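Local coordinates for protein MHC class I antigen (Ctenopharyngodon idella, PDB 5H5Z) that probably presents peptides to T cells at the cell surface, as a class I heavy chain paired with beta-2-microglobulin, at residues S253-V256 against K261-R264; L185-K188 against P193-C196; C196-F201 against V206-Q211; G25-G30 against D173-K178; E99-D102 against T106-F109. All coordinates share one frame; numbering follows the deposited sequence.

Contacts 1, 2 and 3 belong to the immunoglobulin C1-set domain, whereas contacts 4 and 5 lie in the peptide-binding platform. Contacts 1 and 2 are antiparallel hairpins, one in each sheet of the sandwich, and the C196-C254 disulfide ties them together. Contact 3 runs between the two sheets and shares C196 with contact 2; it is buried and has no hydrogen bond, only apolar and aromatic packing. Contact 1 is partly buried and adds an arginine-serine bond on its outer face. Contact 4, small but buried, brings a turn of the platform against a helix end, with a water bridge beside it. Contact 5 is a surface hairpin of the same platform sheet.

Contact 1 (S253-V256 against K261-R264); sequences SCVV and KTIR
T262 meets both V255 and V256 across this antiparallel hairpin: its CG2 touches V255 CG1 at 4.0 Å, and its CA-H leans on V256 O, while K261, which starts the second strand, points away. I263 makes the central pair with V256, a hydrogen-bonded one. V256 N donates to I263 O at 2.8 Å and nearly straight (171°), and I263 N returns a bond of 2.9 Å to V256 O. R264 then faces V255 in a non-hydrogen-bonded pair, and its CA-H approaches C254 O. Its side chain starts with CG anti to the backbone N (chi1 -175°) and bends at chi3, which swings the guanidinium back over the first strand. There V255 CG2 lies beneath one face, toward the rim, 3.5 Å from R264 NH1, while S253 OG sits at the edge, in plane, accepting a bent 2.9 Å bond from the same R264 NH1. Q211 OE1 takes a further bond from that nitrogen, so the group is fixed from two residues. Strand 207-212 flanks S253-V256 on the side away from K261-R264, and on the inner face C254 and V256 pack toward strands 182-187 and 194-201 of the other sheet.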
loop_
_atom_site.group_PDB
_atom_site.type_symbol
_atom_site.label_atom_id
_atom_site.label_comp_id
_atom_site.label_asym_id
_atom_site.label_seq_id
_atom_site.Cartn_x
_atom_site.Cartn_y
_atom_site.Cartn_z
ATOM N N SER A 253 10.462 -29.995 4.606
ATOM C CA SER A 253 9.581 -29.230 5.474
ATOM C C SER A 253 9.689 -27.749 5.140
ATOM O O SER A 253 10.687 -27.316 4.563
ATOM C CB SER A 253 9.940 -29.468 6.944
ATOM O OG SER A 253 11.257 -29.023 7.224
ATOM N N CYS A 254 8.655 -26.988 5.489
ATOM C CA CYS A 254 8.697 -25.533 5.411
ATOM C C CYS A 254 8.861 -24.973 6.810
ATOM O O CYS A 254 8.250 -25.476 7.754
ATOM C CB CYS A 254 7.415 -24.966 4.802
ATOM S SG CYS A 254 7.429 -23.161 4.806
ATOM N N VAL A 255 9.684 -23.934 6.937
ATOM C CA VAL A 255 9.841 -23.230 8.206
ATOM C C VAL A 255 9.453 -21.764 8.017
ATOM O O VAL A 255 10.012 -21.068 7.167
ATOM C CB VAL A 255 11.278 -23.350 8.772
ATOM C CG1 VAL A 255 11.384 -22.648 10.122
ATOM C CG2 VAL A 255 11.688 -24.813 8.911
ATOM N N VAL A 256 8.477 -21.312 8.800
ATOM C CA VAL A 256 8.065 -19.907 8.792
ATOM C C VAL A 256 8.493 -19.239 10.095
ATOM O O VAL A 256 8.088 -19.665 11.185
ATOM C CB VAL A 256 6.542 -19.740 8.580
ATOM C CG1 VAL A 256 6.163 -18.268 8.571
ATOM C CG2 VAL A 256 6.109 -20.388 7.277
ATOM N N LYS A 261 10.110 -16.503 16.399
ATOM C CA LYS A 261 9.403 -17.756 16.653
ATOM C C LYS A 261 9.181 -18.471 15.329
ATOM O O LYS A 261 8.975 -17.820 14.301
ATOM C CB LYS A 261 8.072 -17.486 17.365
ATOM C CG LYS A 261 8.231 -16.836 18.737
ATOM C CD LYS A 261 6.894 -16.463 19.370
ATOM C CE LYS A 261 6.213 -17.660 20.019
ATOM N NZ LYS A 261 6.940 -18.159 21.224
ATOM N N THR A 262 9.233 -19.802 15.352
ATOM C CA THR A 262 9.133 -20.591 14.123
ATOM C C THR A 262 7.976 -21.581 14.144
ATOM O O THR A 262 7.654 -22.162 15.185
ATOM C CB THR A 262 10.432 -21.373 13.832
ATOM O OG1 THR A 262 10.794 -22.146 14.983
ATOM C CG2 THR A 262 11.572 -20.433 13.474
ATOM N N ILE A 263 7.357 -21.756 12.980
ATOM C CA ILE A 263 6.339 -22.775 12.751
ATOM C C ILE A 263 6.865 -23.670 11.620
ATOM O O ILE A 263 7.415 -23.166 10.641
ATOM C CB ILE A 263 4.972 -22.136 12.392
ATOM C CG1 ILE A 263 4.553 -21.130 13.478
ATOM C CG2 ILE A 263 3.899 -23.208 12.235
ATOM C CD1 ILE A 263 3.445 -20.170 13.082
ATOM N N ARG A 264 6.734 -24.988 11.777
ATOM C CA ARG A 264 7.204 -25.940 10.773
ATOM C C ARG A 264 6.054 -26.801 10.240
ATOM O O ARG A 264 5.238 -27.307 11.009
ATOM C CB ARG A 264 8.320 -26.824 11.352
ATOM C CG ARG A 264 8.978 -27.773 10.354
ATOM C CD ARG A 264 10.002 -28.685 11.019
ATOM N NE ARG A 264 11.130 -27.941 11.581
ATOM C CZ ARG A 264 12.277 -27.699 10.946
ATOM N NH1 ARG A 264 12.473 -28.139 9.707
ATOM N NH2 ARG A 264 13.235 -27.009 11.557
#

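Contact 2 (L185-K188 against P193-C196); sequences LLQK and PVTC
L186 and T195 form the hydrogen-bonded pair at the middle of this hairpin. L186 N donates to T195 O at 2.7 Å and T195 N to L186 O at 2.8 Å, both donors lying in the plane of the carbonyl they meet. On the face carrying L185, Q187, V194 and C196, the Q187 side chain runs out at a slant across V194. Its CB is still distant, 4.1 Å from P193 O. A chi1 of -163° turns the next atom, CG, away from the amide nitrogen, and it closes to 3.4 Å from that same P193 O. From there the chain is extended: CD passes V194 CG2, and NE2 ends 3.5 Å from V194 CG2, a methyl that gives the amide nitrogen an apolar neighbour. The hydrogen bond of NE2 goes instead to S192 O, which holds the amide at the mouth of the turn. Nearby, a water accepts from K188 N and donates to P193 O, bridging the two chain ends just beyond the paired strands.

Further in, L185 CD2 reaches V194 CG1 and C196 CB, each at 3.8 Å, and W210 of the opposite sheet packs on all three residues. L186 is on the other face, packed on P15 of the beta-2-microglobulin chain, to which K188 adds salt bridges through NZ. This is the first hairpin of an immunoglobulin C1-set domain: one face turns to the sandwich core and its cysteine-tryptophan cluster, the other to the partner subunit.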
loop_
_atom_site.group_PDB
_atom_site.type_symbol
_atom_site.label_atom_id
_atom_site.label_comp_id
_atom_site.label_asym_id
_atom_site.label_seq_id
_atom_site.Cartn_x
_atom_site.Cartn_y
_atom_site.Cartn_z
ATOM N N LEU A 185 0.544 -25.880 4.258
ATOM C CA LEU A 185 1.249 -26.427 3.102
ATOM C C LEU A 185 0.207 -26.854 2.089
ATOM O O LEU A 185 -0.684 -27.652 2.405
ATOM C CB LEU A 185 2.113 -27.633 3.482
ATOM C CG LEU A 185 3.578 -27.458 3.879
ATOM C CD1 LEU A 185 4.245 -28.822 3.920
ATOM C CD2 LEU A 185 4.340 -26.533 2.941
ATOM N N LEU A 186 0.338 -26.328 0.874
ATOM C CA LEU A 186 -0.673 -26.503 -0.162
ATOM C C LEU A 186 -0.108 -27.253 -1.344
ATOM O O LEU A 186 1.057 -27.076 -1.706
ATOM C CB LEU A 186 -1.189 -25.140 -0.639
ATOM C CG LEU A 186 -1.569 -24.073 0.399
ATOM C CD1 LEU A 186 -2.051 -22.797 -0.278
ATOM C CD2 LEU A 186 -2.599 -24.584 1.392
ATOM N N GLN A 187 -0.935 -28.094 -1.945
ATOM C CA GLN A 187 -0.546 -28.802 -3.155
ATOM C C GLN A 187 -1.778 -29.107 -3.987
ATOM O O GLN A 187 -2.780 -29.590 -3.465
ATOM C CB GLN A 187 0.183 -30.093 -2.796
ATOM C CG GLN A 187 0.980 -30.685 -3.943
ATOM C CD GLN A 187 1.697 -31.964 -3.561
ATOM O OE1 GLN A 187 1.229 -32.717 -2.715
ATOM N NE2 GLN A 187 2.833 -32.222 -4.199
ATOM N N LYS A 188 -1.700 -28.818 -5.282
ATOM C CA LYS A 188 -2.828 -29.028 -6.181
ATOM C C LYS A 188 -2.943 -30.483 -6.626
ATOM O O LYS A 188 -4.041 -31.003 -6.800
ATOM C CB LYS A 188 -2.715 -28.108 -7.394
ATOM C CG LYS A 188 -2.776 -26.629 -7.042
ATOM C CD LYS A 188 -2.962 -25.756 -8.272
ATOM C CE LYS A 188 -4.316 -25.982 -8.931
ATOM N NZ LYS A 188 -5.389 -25.149 -8.323
ATOM N N PRO A 193 4.035 -28.813 -7.598
ATOM C CA PRO A 193 4.814 -28.116 -6.571
ATOM C C PRO A 193 4.053 -27.969 -5.251
ATOM O O PRO A 193 2.824 -28.089 -5.217
ATOM C CB PRO A 193 5.063 -26.734 -7.188
ATOM C CG PRO A 193 4.915 -26.925 -8.660
ATOM C CD PRO A 193 3.878 -27.997 -8.821
ATOM N N VAL A 194 4.793 -27.723 -4.176
ATOM C CA VAL A 194 4.201 -27.544 -2.854
ATOM C C VAL A 194 4.402 -26.093 -2.437
ATOM O O VAL A 194 5.509 -25.561 -2.550
ATOM C CB VAL A 194 4.824 -28.500 -1.816
ATOM C CG1 VAL A 194 4.205 -28.279 -0.442
ATOM C CG2 VAL A 194 4.657 -29.956 -2.255
ATOM N N THR A 195 3.321 -25.462 -1.979
ATOM C CA THR A 195 3.336 -24.059 -1.572
ATOM C C THR A 195 3.201 -23.926 -0.055
ATOM O O THR A 195 2.258 -24.443 0.549
ATOM C CB THR A 195 2.209 -23.256 -2.261
ATOM O OG1 THR A 195 2.417 -23.263 -3.677
ATOM C CG2 THR A 195 2.194 -21.802 -1.784
ATOM N N CYS A 196 4.157 -23.235 0.551
ATOM C CA CYS A 196 4.069 -22.879 1.968
ATOM C C CYS A 196 3.478 -21.478 2.084
ATOM O O CYS A 196 4.116 -20.496 1.701
ATOM C CB CYS A 196 5.455 -22.932 2.599
ATOM S SG CYS A 196 5.523 -22.615 4.375
HETATM O O HOH W 1 0.562 -27.436 -6.442
#

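Contact 3 (C196-F201 against V206-Q211); sequences CHATGF and VTITWQ
A cysteine sulfur looking onto a tryptophan ring is the unusual element here: C196 SG stands 5.4 Å from the centroid of the W210 six-membered ring, above its face though at a distance. The closer touch is through carbon, C196 CB lying 3.6 Å from W210 CZ2 in an oblique approach. The sulfur also meets I208 CG2 at 3.9 Å. The chi1 of I208 (-56°) aims that methyl at it and sends the other branch, with CD1, to A198 CB at 4.2 Å. Where C196-F201 ends and V206-Q211 begins, F201 and V206 cross at about a right angle. V206 CB rests over one face of the F201 ring, a CH-pi contact of 4.2 Å to the centroid, and V206 CG1 presses on F201 CZ at 3.5 Å. G200 and F201 both face F234 in a G1 bulge, at the corner that precedes the ring.

The strands belong to opposite sheets, their axes 8.8 Å apart, and no hydrogen bond joins them. Between these two strands cohesion is apolar and aromatic, while the C196-C254 disulfide and the W210 NE1-S238 OG hydrogen bond supply covalent and polar links across the sandwich: the disulfide-tryptophan core familiar from immunoglobulin domains.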
loop_
_atom_site.group_PDB
_atom_site.type_symbol
_atom_site.label_atom_id
_atom_site.label_comp_id
_atom_site.label_asym_id
_atom_site.label_seq_id
_atom_site.Cartn_x
_atom_site.Cartn_y
_atom_site.Cartn_z
ATOM N N CYS A 196 4.157 -23.235 0.551
ATOM C CA CYS A 196 4.069 -22.879 1.968
ATOM C C CYS A 196 3.478 -21.478 2.084
ATOM O O CYS A 196 4.116 -20.496 1.701
ATOM C CB CYS A 196 5.455 -22.932 2.599
ATOM S SG CYS A 196 5.523 -22.615 4.375
ATOM N N HIS A 197 2.257 -21.406 2.609
ATOM C CA HIS A 197 1.475 -20.179 2.641
ATOM C C HIS A 197 1.349 -19.678 4.075
ATOM O O HIS A 197 0.892 -20.416 4.950
ATOM C CB HIS A 197 0.085 -20.443 2.045
ATOM C CG HIS A 197 -0.819 -19.247 2.048
ATOM N ND1 HIS A 197 -0.707 -18.225 1.128
ATOM C CD2 HIS A 197 -1.862 -18.922 2.846
ATOM C CE1 HIS A 197 -1.632 -17.312 1.374
ATOM N NE2 HIS A 197 -2.347 -17.713 2.410
ATOM N N ALA A 198 1.759 -18.428 4.298
ATOM C CA ALA A 198 1.677 -17.779 5.609
ATOM C C ALA A 198 0.780 -16.561 5.502
ATOM O O ALA A 198 0.983 -15.720 4.623
ATOM C CB ALA A 198 3.063 -17.368 6.083
ATOM N N THR A 199 -0.206 -16.455 6.394
ATOM C CA THR A 199 -1.166 -15.348 6.329
ATOM C C THR A 199 -1.593 -14.832 7.705
ATOM O O THR A 199 -1.515 -15.554 8.703
ATOM C CB THR A 199 -2.425 -15.718 5.507
ATOM O OG1 THR A 199 -3.143 -14.524 5.161
ATOM C CG2 THR A 199 -3.354 -16.668 6.279
ATOM N N GLY A 200 -2.047 -13.582 7.739
ATOM C CA GLY A 200 -2.670 -13.017 8.930
ATOM C C GLY A 200 -1.702 -12.447 9.942
ATOM O O GLY A 200 -2.073 -12.197 11.085
ATOM N N PHE A 201 -0.462 -12.235 9.523
ATOM C CA PHE A 201 0.575 -11.800 10.444
ATOM C C PHE A 201 0.816 -10.286 10.420
ATOM O O PHE A 201 0.564 -9.606 9.418
ATOM C CB PHE A 201 1.881 -12.584 10.220
ATOM C CG PHE A 201 2.411 -12.504 8.815
ATOM C CD1 PHE A 201 3.242 -11.458 8.428
ATOM C CD2 PHE A 201 2.087 -13.487 7.874
ATOM C CE1 PHE A 201 3.739 -11.391 7.132
ATOM C CE2 PHE A 201 2.576 -13.418 6.578
ATOM C CZ PHE A 201 3.401 -12.366 6.205
ATOM N N VAL A 206 8.568 -11.352 7.470
ATOM C CA VAL A 206 8.454 -12.803 7.672
ATOM C C VAL A 206 9.543 -13.544 6.885
ATOM O O VAL A 206 9.939 -13.107 5.807
ATOM C CB VAL A 206 7.030 -13.323 7.330
ATOM C CG1 VAL A 206 6.770 -13.327 5.823
ATOM C CG2 VAL A 206 6.796 -14.709 7.912
ATOM N N THR A 207 10.040 -14.647 7.440
ATOM C CA THR A 207 11.039 -15.455 6.750
ATOM C C THR A 207 10.490 -16.853 6.505
ATOM O O THR A 207 10.153 -17.571 7.448
ATOM C CB THR A 207 12.374 -15.507 7.525
ATOM O OG1 THR A 207 12.860 -14.175 7.717
ATOM C CG2 THR A 207 13.422 -16.304 6.756
ATOM N N ILE A 208 10.384 -17.223 5.229
ATOM C CA ILE A 208 9.905 -18.546 4.848
ATOM C C ILE A 208 11.067 -19.286 4.213
ATOM O O ILE A 208 11.696 -18.782 3.284
ATOM C CB ILE A 208 8.719 -18.481 3.860
ATOM C CG1 ILE A 208 7.583 -17.637 4.440
ATOM C CG2 ILE A 208 8.228 -19.882 3.509
ATOM C CD1 ILE A 208 6.423 -17.401 3.498
ATOM N N THR A 209 11.365 -20.471 4.733
ATOM C CA THR A 209 12.449 -21.280 4.195
ATOM C C THR A 209 12.010 -22.721 4.027
ATOM O O THR A 209 11.030 -23.165 4.627
ATOM C CB THR A 209 13.700 -21.260 5.098
ATOM O OG1 THR A 209 13.351 -21.718 6.408
ATOM C CG2 THR A 209 14.300 -19.860 5.190
ATOM N N TRP A 210 12.782 -23.456 3.244
ATOM C CA TRP A 210 12.554 -24.872 3.041
ATOM C C TRP A 210 13.750 -25.640 3.566
ATOM O O TRP A 210 14.877 -25.179 3.484
ATOM C CB TRP A 210 12.355 -25.177 1.561
ATOM C CG TRP A 210 11.103 -24.619 0.994
ATOM C CD1 TRP A 210 10.958 -23.432 0.354
ATOM C CD2 TRP A 210 9.812 -25.228 1.003
ATOM N NE1 TRP A 210 9.663 -23.258 -0.033
ATOM C CE2 TRP A 210 8.935 -24.349 0.351
ATOM C CE3 TRP A 210 9.313 -26.434 1.496
ATOM C CZ2 TRP A 210 7.593 -24.631 0.182
ATOM C CZ3 TRP A 210 7.983 -26.713 1.324
ATOM C CH2 TRP A 210 7.135 -25.817 0.673
ATOM N N GLN A 211 13.490 -26.811 4.127
ATOM C CA GLN A 211 14.560 -27.669 4.591
ATOM C C GLN A 211 14.417 -29.064 3.997
ATOM O O GLN A 211 13.315 -29.566 3.816
ATOM C CB GLN A 211 14.587 -27.733 6.119
ATOM C CG GLN A 211 15.204 -26.506 6.770
ATOM C CD GLN A 211 15.760 -26.784 8.153
ATOM O OE1 GLN A 211 15.206 -27.575 8.908
ATOM N NE2 GLN A 211 16.859 -26.130 8.487
#

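Contact 4 (G25-G30 against D173-K178); sequences GMVDDG and DTLERK
L175 enters between V27 and D28 with its forked end, one methyl directed mainly at each. L175 CD1 meets V27 CG1 at 3.7 Å and L175 CD2 bears on the same valine methyl at 4.0 Å, the two side chains crossing at about a right angle. L175 CD2 also lies 3.8 Å from D28 OD2, where leucine and aspartate pass each other at a slant. Having CG anti to the carbonyl carbon (chi1 -67°), the leucine projects its fork from the last turn of its helix toward the strand end.

The carboxylate of D28 is held from several directions. OD2 takes a hydrogen bond from H3 ND1 and one of 2.6 Å from a water that also donates to L175 O at 2.7 Å; OD1 accepts from S4 N. The water thus links D28 OD2 to the helix-end carbonyl, the polar counterpart of the methyl contacts. Beside the leucine, the extended R177 side chain brings NH1 to T174 O at 2.9 Å, from above the carbonyl plane, and its guanidinium makes a cation-pi contact with Y202.

D28 stands in a type I' turn from V27 to G30, the tight turn of a beta hairpin with a two-residue loop, D28-D29. The whole is typical of the class I MHC platform: a hairpin of the sheet floor abuts the end of the alpha 2 helical region, where the chain leaves for the immunoglobulin domain.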
loop_
_atom_site.group_PDB
_atom_site.type_symbol
_atom_site.label_atom_id
_atom_site.label_comp_id
_atom_site.label_asym_id
_atom_site.label_seq_id
_atom_site.Cartn_x
_atom_site.Cartn_y
_atom_site.Cartn_z
ATOM N N GLY A 25 -3.827 9.953 5.153
ATOM C CA GLY A 25 -2.832 9.981 6.216
ATOM C C GLY A 25 -2.662 8.602 6.808
ATOM O O GLY A 25 -3.637 7.860 6.942
ATOM N N MET A 26 -1.423 8.269 7.160
ATOM C CA MET A 26 -1.066 6.933 7.620
ATOM C C MET A 26 -0.160 6.984 8.843
ATOM O O MET A 26 0.732 7.832 8.931
ATOM C CB MET A 26 -0.338 6.171 6.505
ATOM C CG MET A 26 -1.184 5.853 5.283
ATOM S SD MET A 26 -0.154 5.257 3.933
ATOM C CE MET A 26 0.494 6.795 3.280
ATOM N N VAL A 27 -0.395 6.074 9.786
ATOM C CA VAL A 27 0.575 5.788 10.831
ATOM C C VAL A 27 1.049 4.355 10.620
ATOM O O VAL A 27 0.223 3.442 10.503
ATOM C CB VAL A 27 -0.016 6.015 12.240
ATOM C CG1 VAL A 27 0.927 5.525 13.340
ATOM C CG2 VAL A 27 -0.297 7.492 12.428
ATOM N N ASP A 28 2.368 4.177 10.538
ATOM C CA ASP A 28 2.985 2.874 10.227
ATOM C C ASP A 28 2.396 2.279 8.948
ATOM O O ASP A 28 2.145 1.067 8.854
ATOM C CB ASP A 28 2.854 1.906 11.424
ATOM C CG ASP A 28 3.601 2.396 12.663
ATOM O OD1 ASP A 28 4.235 3.473 12.612
ATOM O OD2 ASP A 28 3.552 1.698 13.697
ATOM N N ASP A 29 2.167 3.160 7.973
ATOM C CA ASP A 29 1.649 2.803 6.646
ATOM C C ASP A 29 0.228 2.243 6.651
ATOM O O ASP A 29 -0.228 1.667 5.658
ATOM C CB ASP A 29 2.638 1.883 5.917
ATOM C CG ASP A 29 4.019 2.503 5.804
ATOM O OD1 ASP A 29 4.132 3.591 5.204
ATOM O OD2 ASP A 29 4.988 1.916 6.325
ATOM N N GLY A 30 -0.476 2.446 7.762
ATOM C CA GLY A 30 -1.886 2.101 7.874
ATOM C C GLY A 30 -2.715 3.370 7.899
ATOM O O GLY A 30 -2.464 4.268 8.712
ATOM N N ASP A 173 -2.010 -0.370 21.380
ATOM C CA ASP A 173 -2.273 -1.804 21.337
ATOM C C ASP A 173 -2.345 -2.331 19.893
ATOM O O ASP A 173 -1.865 -3.426 19.596
ATOM C CB ASP A 173 -3.538 -2.141 22.133
ATOM C CG ASP A 173 -3.430 -1.758 23.612
ATOM O OD1 ASP A 173 -2.370 -1.998 24.248
ATOM O OD2 ASP A 173 -4.424 -1.216 24.144
ATOM N N THR A 174 -2.912 -1.533 18.994
ATOM C CA THR A 174 -3.002 -1.905 17.586
ATOM C C THR A 174 -1.648 -1.787 16.890
ATOM O O THR A 174 -1.239 -2.685 16.157
ATOM C CB THR A 174 -4.035 -1.039 16.842
ATOM O OG1 THR A 174 -5.261 -1.016 17.584
ATOM C CG2 THR A 174 -4.296 -1.593 15.443
ATOM N N LEU A 175 -0.959 -0.677 17.135
ATOM C CA LEU A 175 0.311 -0.379 16.470
ATOM C C LEU A 175 1.463 -1.269 16.931
ATOM O O LEU A 175 2.369 -1.568 16.148
ATOM C CB LEU A 175 0.656 1.109 16.630
ATOM C CG LEU A 175 -0.294 2.062 15.896
ATOM C CD1 LEU A 175 -0.018 3.505 16.276
ATOM C CD2 LEU A 175 -0.208 1.873 14.383
ATOM N N GLU A 176 1.419 -1.695 18.194
ATOM C CA GLU A 176 2.447 -2.574 18.763
ATOM C C GLU A 176 2.072 -4.058 18.715
ATOM O O GLU A 176 2.759 -4.892 19.319
ATOM C CB GLU A 176 2.749 -2.188 20.218
ATOM C CG GLU A 176 3.478 -0.865 20.410
ATOM C CD GLU A 176 3.999 -0.687 21.829
ATOM O OE1 GLU A 176 4.960 0.091 22.015
ATOM O OE2 GLU A 176 3.456 -1.319 22.763
ATOM N N ARG A 177 0.991 -4.392 18.011
ATOM C CA ARG A 177 0.514 -5.778 17.992
ATOM C C ARG A 177 1.509 -6.708 17.291
ATOM O O ARG A 177 2.204 -6.303 16.350
ATOM C CB ARG A 177 -0.881 -5.882 17.363
ATOM C CG ARG A 177 -0.900 -5.908 15.837
ATOM C CD ARG A 177 -2.320 -5.769 15.320
ATOM N NE ARG A 177 -2.399 -5.859 13.865
ATOM C CZ ARG A 177 -2.289 -4.823 13.036
ATOM N NH1 ARG A 177 -2.075 -3.601 13.506
ATOM N NH2 ARG A 177 -2.387 -5.014 11.727
ATOM N N LYS A 178 1.588 -7.936 17.792
ATOM C CA LYS A 178 2.388 -8.998 17.194
ATOM C C LYS A 178 1.436 -10.162 16.994
ATOM O O LYS A 178 1.019 -10.802 17.967
ATOM C CB LYS A 178 3.544 -9.416 18.116
ATOM C CG LYS A 178 4.416 -8.278 18.636
ATOM C CD LYS A 178 5.312 -7.711 17.548
ATOM C CE LYS A 178 6.273 -6.669 18.102
ATOM N NZ LYS A 178 5.617 -5.348 18.303
HETATM O O HOH W 2 2.733 -0.803 13.574
#

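Contact 5 (E99-D102 against T106-F109); sequences ELND and TQGF
E99 and Q107 make the hydrogen-bonded pair of an antiparallel hairpin in the beta-sheet floor of the class I MHC platform. The firm part is the backbone and the face bearing L100 and T106. E99 N donates to Q107 O at 2.9 Å, from above the carbonyl plane, and Q107 N answers to E99 O at 3.1 Å, this time in plane. T106 CA adds a CA-H contact of 3.3 Å to the same E99 O, which is thereby approached by two neighbouring residues. Next along, L100 and T106 form a non-hydrogen-bonded pair. L100 lies on the face packed by helix 148-170, where I161 touches both residues and L164 and K165 touch the leucine; its chi1 of 177°, with the bend at chi2, brings CD1 to T106 CG2.

The face bearing E99 and Q107 is polar and turned more to solvent. Q107 is exposed, and the two long chains lean past each other at van der Waals distance, with the carboxylate and amide planes 83° apart and no hydrogen bond joining the two groups. The Q107 chain bends at chi2 (-84°), which carries its amide away from E99-D102 while CB stays near the partner. Farther along, F109 makes a cation-pi contact with K59 of the beta-2-microglobulin chain. The nearest side-chain approach of the polar pair is E99 OE2 to Q107 CB, 4.0 Å.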
loop_
_atom_site.group_PDB
_atom_site.type_symbol
_atom_site.label_atom_id
_atom_site.label_comp_id
_atom_site.label_asym_id
_atom_site.label_seq_id
_atom_site.Cartn_x
_atom_site.Cartn_y
_atom_site.Cartn_z
ATOM N N GLU A 99 9.467 10.071 11.033
ATOM C CA GLU A 99 9.638 8.810 11.745
ATOM C C GLU A 99 10.272 9.045 13.094
ATOM O O GLU A 99 11.199 9.726 13.176
ATOM C CB GLU A 99 10.595 7.915 11.000
ATOM C CG GLU A 99 10.160 7.630 9.588
ATOM C CD GLU A 99 10.987 6.542 8.900
ATOM O OE1 GLU A 99 10.397 5.488 8.655
ATOM O OE2 GLU A 99 12.172 6.746 8.577
ATOM N N LEU A 100 9.781 8.354 14.088
ATOM C CA LEU A 100 10.412 8.332 15.364
ATOM C C LEU A 100 10.983 6.960 15.684
ATOM O O LEU A 100 10.260 6.047 15.758
ATOM C CB LEU A 100 9.376 8.733 16.422
ATOM C CG LEU A 100 9.789 8.717 17.879
ATOM C CD1 LEU A 100 10.847 9.735 18.144
ATOM C CD2 LEU A 100 8.559 8.981 18.692
ATOM N N ASN A 101 12.286 6.874 15.780
ATOM C CA ASN A 101 12.995 5.650 16.162
ATOM C C ASN A 101 13.006 5.427 17.684
ATOM O O ASN A 101 12.632 6.286 18.365
ATOM C CB ASN A 101 14.402 5.703 15.598
ATOM C CG ASN A 101 14.431 6.155 14.171
ATOM O OD1 ASN A 101 15.077 7.123 13.833
ATOM N ND2 ASN A 101 13.712 5.473 13.328
ATOM N N ASP A 102 13.431 4.269 18.206
ATOM C CA ASP A 102 13.434 4.060 19.674
ATOM C C ASP A 102 14.331 4.992 20.502
ATOM O O ASP A 102 14.015 5.296 21.668
ATOM C CB ASP A 102 13.809 2.645 20.068
ATOM C CG ASP A 102 12.687 1.627 19.848
ATOM O OD1 ASP A 102 11.517 2.001 20.053
ATOM O OD2 ASP A 102 13.010 0.464 19.495
ATOM N N THR A 106 14.877 11.128 15.151
ATOM C CA THR A 106 13.812 11.361 14.226
ATOM C C THR A 106 14.345 11.523 12.774
ATOM O O THR A 106 15.440 11.907 12.576
ATOM C CB THR A 106 12.983 12.612 14.603
ATOM O OG1 THR A 106 13.800 13.768 14.484
ATOM C CG2 THR A 106 12.476 12.524 16.009
ATOM N N GLN A 107 13.514 11.198 11.821
ATOM C CA GLN A 107 13.817 11.404 10.411
ATOM C C GLN A 107 12.584 12.052 9.801
ATOM O O GLN A 107 11.505 12.016 10.390
ATOM C CB GLN A 107 14.123 10.074 9.705
ATOM C CG GLN A 107 15.318 9.297 10.251
ATOM C CD GLN A 107 16.653 9.748 9.674
ATOM O OE1 GLN A 107 16.713 10.364 8.608
ATOM N NE2 GLN A 107 17.734 9.432 10.375
ATOM N N GLY A 108 12.737 12.647 8.626
ATOM C CA GLY A 108 11.600 13.200 7.913
ATOM C C GLY A 108 11.920 13.483 6.462
ATOM O O GLY A 108 13.090 13.621 6.095
ATOM N N PHE A 109 10.877 13.562 5.640
ATOM C CA PHE A 109 11.022 13.826 4.207
ATOM C C PHE A 109 9.879 14.703 3.705
ATOM O O PHE A 109 8.813 14.757 4.324
ATOM C CB PHE A 109 11.051 12.506 3.422
ATOM C CG PHE A 109 9.777 11.718 3.522
ATOM C CD1 PHE A 109 9.534 10.900 4.625
ATOM C CD2 PHE A 109 8.815 11.792 2.517
ATOM C CE1 PHE A 109 8.356 10.175 4.727
ATOM C CE2 PHE A 109 7.636 11.066 2.610
ATOM C CZ PHE A 109 7.406 10.257 3.715
#